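Local coordinates for protein 2,4-dihydroxyhept-2-ene-1,7-dioic acid aldolase (Kordia algicida OT-1, PDB 6BDE) that binds heme b and probably acts as a heme nitric oxide/oxygen (H-NOX) sensor in nitric oxide signalling, at residues 11-16 / 20-25. The protein carries 1 engineered substitution. Sequence-based numbering, arbitrary orientation.
Sequences DLVEDK and EMVDKI
Val13 reaches from helix 3-17 into the face that helix 19-27 offers with Met21, Val22 and Ile25. Its CG1 does most of the touching: with CG1 anti to the backbone N (chi1 177°), this methyl meets Val22 CG2 at 3.7 Å, the two valine side chains meeting at a slant. The same CG1 lies 4.1 Å from Met21 CG, where the side chains run at about a right angle, and 4.3 Å from Ile25 CD1, the extended end of the isoleucine. One methyl thus serves three neighbours spread over about one turn of the second helix.

Glu14 follows with its backbone and the root of its side chain. Val22 CG2 sits 3.5 Å from Glu14 N. Glu14 CB is 3.8 Å from the same methyl. Here the backbones come close, Glu14 CA and Val22 CA being 6.1 Å apart.

These consecutive helices double back at a sharp break between 3-17 and 19-27, their segment axes 133° apart and 8.6 Å at closest approach. Met21 bends away beyond CG and touches Leu55 and Asn58 of helix 45-59, which Ile25 also meets at Asn58. Methyl and methylene groups, with one methyl set against the backbone of Glu14, make the join; it rests on van der Waals fit and modest apolar burial around Val13 and Ile25, with Glu14 at the exposed edge, rather than on directed polar bonds.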
ATOM      1  N   ASP A  11     -12.369   5.568   5.930  1.00 49.50           N
ATOM      2  CA  ASP A  11     -12.807   4.743   7.052  1.00 50.19           C
ATOM      3  C   ASP A  11     -11.732   4.678   8.128  1.00 52.35           C
ATOM      4  O   ASP A  11     -12.031   4.778   9.324  1.00 50.97           O
ATOM      5  CB  ASP A  11     -13.161   3.335   6.568  1.00 56.12           C
ATOM      6  CG  ASP A  11     -14.549   3.255   5.965  1.00 67.47           C
ATOM      7  OD1 ASP A  11     -15.294   4.253   6.051  1.00 73.64           O
ATOM      8  OD2 ASP A  11     -14.895   2.194   5.405  1.00 70.23           O
ATOM      9  N   LEU A  12     -10.472   4.518   7.718  1.00 46.67           N
ATOM     10  CA  LEU A  12      -9.375   4.467   8.678  1.00 48.13           C
ATOM     11  C   LEU A  12      -9.159   5.821   9.343  1.00 47.04           C
ATOM     12  O   LEU A  12      -8.820   5.888  10.530  1.00 47.54           O
ATOM     13  CB  LEU A  12      -8.099   3.996   7.982  1.00 47.42           C
ATOM     14  CG  LEU A  12      -6.922   3.615   8.879  1.00 50.09           C
ATOM     15  CD1 LEU A  12      -7.357   2.611   9.934  1.00 51.87           C
ATOM     16  CD2 LEU A  12      -5.781   3.059   8.045  1.00 48.05           C
ATOM     17  N   VAL A  13      -9.346   6.910   8.594  1.00 41.43           N
ATOM     18  CA  VAL A  13      -9.226   8.244   9.178  1.00 48.21           C
ATOM     19  C   VAL A  13     -10.309   8.459  10.229  1.00 52.55           C
ATOM     20  O   VAL A  13     -10.049   9.007  11.307  1.00 56.33           O
ATOM     21  CB  VAL A  13      -9.283   9.319   8.077  1.00 47.53           C
ATOM     22  CG1 VAL A  13      -9.237  10.710   8.689  1.00 50.16           C
ATOM     23  CG2 VAL A  13      -8.139   9.129   7.092  1.00 42.03           C
ATOM     24  N   GLU A  14     -11.537   8.033   9.931  1.00 50.26           N
ATOM     25  CA  GLU A  14     -12.610   8.109  10.918  1.00 56.16           C
ATOM     26  C   GLU A  14     -12.307   7.230  12.125  1.00 59.83           C
ATOM     27  O   GLU A  14     -12.570   7.618  13.270  1.00 59.40           O
ATOM     28  CB  GLU A  14     -13.939   7.705  10.278  1.00 58.72           C
ATOM     29  CG  GLU A  14     -14.923   7.051  11.234  1.00 65.93           C
ATOM     30  CD  GLU A  14     -16.367   7.352  10.892  1.00 70.44           C
ATOM     31  OE1 GLU A  14     -17.164   7.573  11.827  1.00 74.41           O
ATOM     32  OE2 GLU A  14     -16.709   7.364   9.690  1.00 74.55           O
ATOM     33  N   ASP A  15     -11.738   6.046  11.886  1.00 60.57           N
ATOM     34  CA  ASP A  15     -11.450   5.123  12.978  1.00 68.95           C
ATOM     35  C   ASP A  15     -10.365   5.665  13.902  1.00 68.15           C
ATOM     36  O   ASP A  15     -10.450   5.510  15.125  1.00 71.07           O
ATOM     37  CB  ASP A  15     -11.045   3.762  12.411  1.00 70.89           C
ATOM     38  CG  ASP A  15     -10.415   2.854  13.450  1.00 79.37           C
ATOM     39  OD1 ASP A  15     -10.734   2.999  14.648  1.00 86.82           O
ATOM     40  OD2 ASP A  15      -9.590   1.997  13.067  1.00 81.15           O
ATOM     41  N   LYS A  16      -9.343   6.310  13.342  1.00 65.17           N
ATOM     42  CA  LYS A  16      -8.175   6.714  14.116  1.00 62.37           C
ATOM     43  C   LYS A  16      -8.240   8.153  14.615  1.00 64.84           C
ATOM     44  O   LYS A  16      -7.852   8.421  15.756  1.00 65.92           O
ATOM     45  CB  LYS A  16      -6.901   6.522  13.286  1.00 57.44           C
ATOM     46  CG  LYS A  16      -5.623   6.936  14.003  1.00 67.03           C
ATOM     47  CD  LYS A  16      -5.386   6.103  15.254  1.00 70.77           C
ATOM     48  CE  LYS A  16      -5.179   4.639  14.911  1.00 72.69           C
ATOM     49  NZ  LYS A  16      -4.064   4.457  13.943  1.00 72.72           N
ATOM     50  N   GLU A  20     -14.776  14.293  12.551  1.00 65.73           N
ATOM     51  CA  GLU A  20     -14.533  15.701  12.259  1.00 67.40           C
ATOM     52  C   GLU A  20     -13.275  15.895  11.423  1.00 60.90           C
ATOM     53  O   GLU A  20     -13.213  16.821  10.606  1.00 62.56           O
ATOM     54  CB  GLU A  20     -14.437  16.502  13.558  1.00 76.60           C
ATOM     55  CG  GLU A  20     -13.533  15.884  14.616  1.00 84.22           C
ATOM     56  CD  GLU A  20     -14.259  14.893  15.505  1.00 88.75           C
ATOM     57  OE1 GLU A  20     -13.596  13.991  16.060  1.00 86.83           O
ATOM     58  OE2 GLU A  20     -15.494  15.014  15.646  1.00 93.63           O
ATOM     59  N   MET A  21     -12.263  15.043  11.610  1.00 56.49           N
ATOM     60  CA  MET A  21     -11.073  15.137  10.774  1.00 53.60           C
ATOM     61  C   MET A  21     -11.371  14.711   9.341  1.00 54.85           C
ATOM     62  O   MET A  21     -10.819  15.287   8.397  1.00 52.66           O
ATOM     63  CB  MET A  21      -9.945  14.294  11.374  1.00 53.67           C
ATOM     64  CG  MET A  21      -8.651  14.287  10.574  1.00 51.26           C
ATOM     65  SD  MET A  21      -7.895  15.921  10.463  1.00 51.60           S
ATOM     66  CE  MET A  21      -7.381  16.193  12.157  1.00 52.36           C
ATOM     67  N   VAL A  22     -12.251  13.721   9.159  1.00 52.84           N
ATOM     68  CA  VAL A  22     -12.662  13.322   7.815  1.00 51.34           C
ATOM     69  C   VAL A  22     -13.310  14.497   7.096  1.00 58.90           C
ATOM     70  O   VAL A  22     -12.997  14.789   5.936  1.00 57.81           O
ATOM     71  CB  VAL A  22     -13.609  12.111   7.877  1.00 55.49           C
ATOM     72  CG1 VAL A  22     -14.049  11.710   6.474  1.00 53.18           C
ATOM     73  CG2 VAL A  22     -12.942  10.947   8.588  1.00 60.25           C
ATOM     74  N   ASP A  23     -14.224  15.189   7.780  1.00 63.29           N
ATOM     75  CA  ASP A  23     -14.849  16.374   7.203  1.00 65.38           C
ATOM     76  C   ASP A  23     -13.836  17.488   6.979  1.00 60.75           C
ATOM     77  O   ASP A  23     -13.967  18.263   6.026  1.00 56.54           O
ATOM     78  CB  ASP A  23     -15.974  16.870   8.110  1.00 77.47           C
ATOM     79  CG  ASP A  23     -17.114  15.880   8.219  1.00 87.55           C
ATOM     80  OD1 ASP A  23     -17.613  15.668   9.344  1.00 92.40           O
ATOM     81  OD2 ASP A  23     -17.517  15.318   7.179  1.00 88.94           O
ATOM     82  N   LYS A  24     -12.824  17.584   7.844  1.00 59.04           N
ATOM     83  CA  LYS A  24     -11.859  18.673   7.742  1.00 59.83           C
ATOM     84  C   LYS A  24     -10.986  18.525   6.502  1.00 55.44           C
ATOM     85  O   LYS A  24     -10.875  19.456   5.695  1.00 55.79           O
ATOM     86  CB  LYS A  24     -10.998  18.734   9.003  1.00 57.01           C
ATOM     87  CG  LYS A  24      -9.860  19.740   8.916  1.00 59.15           C
ATOM     88  CD  LYS A  24      -9.462  20.262  10.288  1.00 62.47           C
ATOM     89  CE  LYS A  24      -8.333  21.276  10.179  1.00 61.83           C
ATOM     90  NZ  LYS A  24      -8.032  21.927  11.484  1.00 63.47           N
ATOM     91  N   ILE A  25     -10.355  17.360   6.332  1.00 48.88           N
ATOM     92  CA  ILE A  25      -9.468  17.169   5.188  1.00 47.66           C
ATOM     93  C   ILE A  25     -10.253  17.199   3.884  1.00 49.20           C
ATOM     94  O   ILE A  25      -9.707  17.555   2.832  1.00 49.84           O
ATOM     95  CB  ILE A  25      -8.663  15.863   5.336  1.00 46.98           C
ATOM     96  CG1 ILE A  25      -9.585  14.643   5.290  1.00 43.29           C
ATOM     97  CG2 ILE A  25      -7.857  15.880   6.626  1.00 43.92           C
ATOM     98  CD1 ILE A  25      -8.843  13.322   5.257  1.00 45.06           C
TER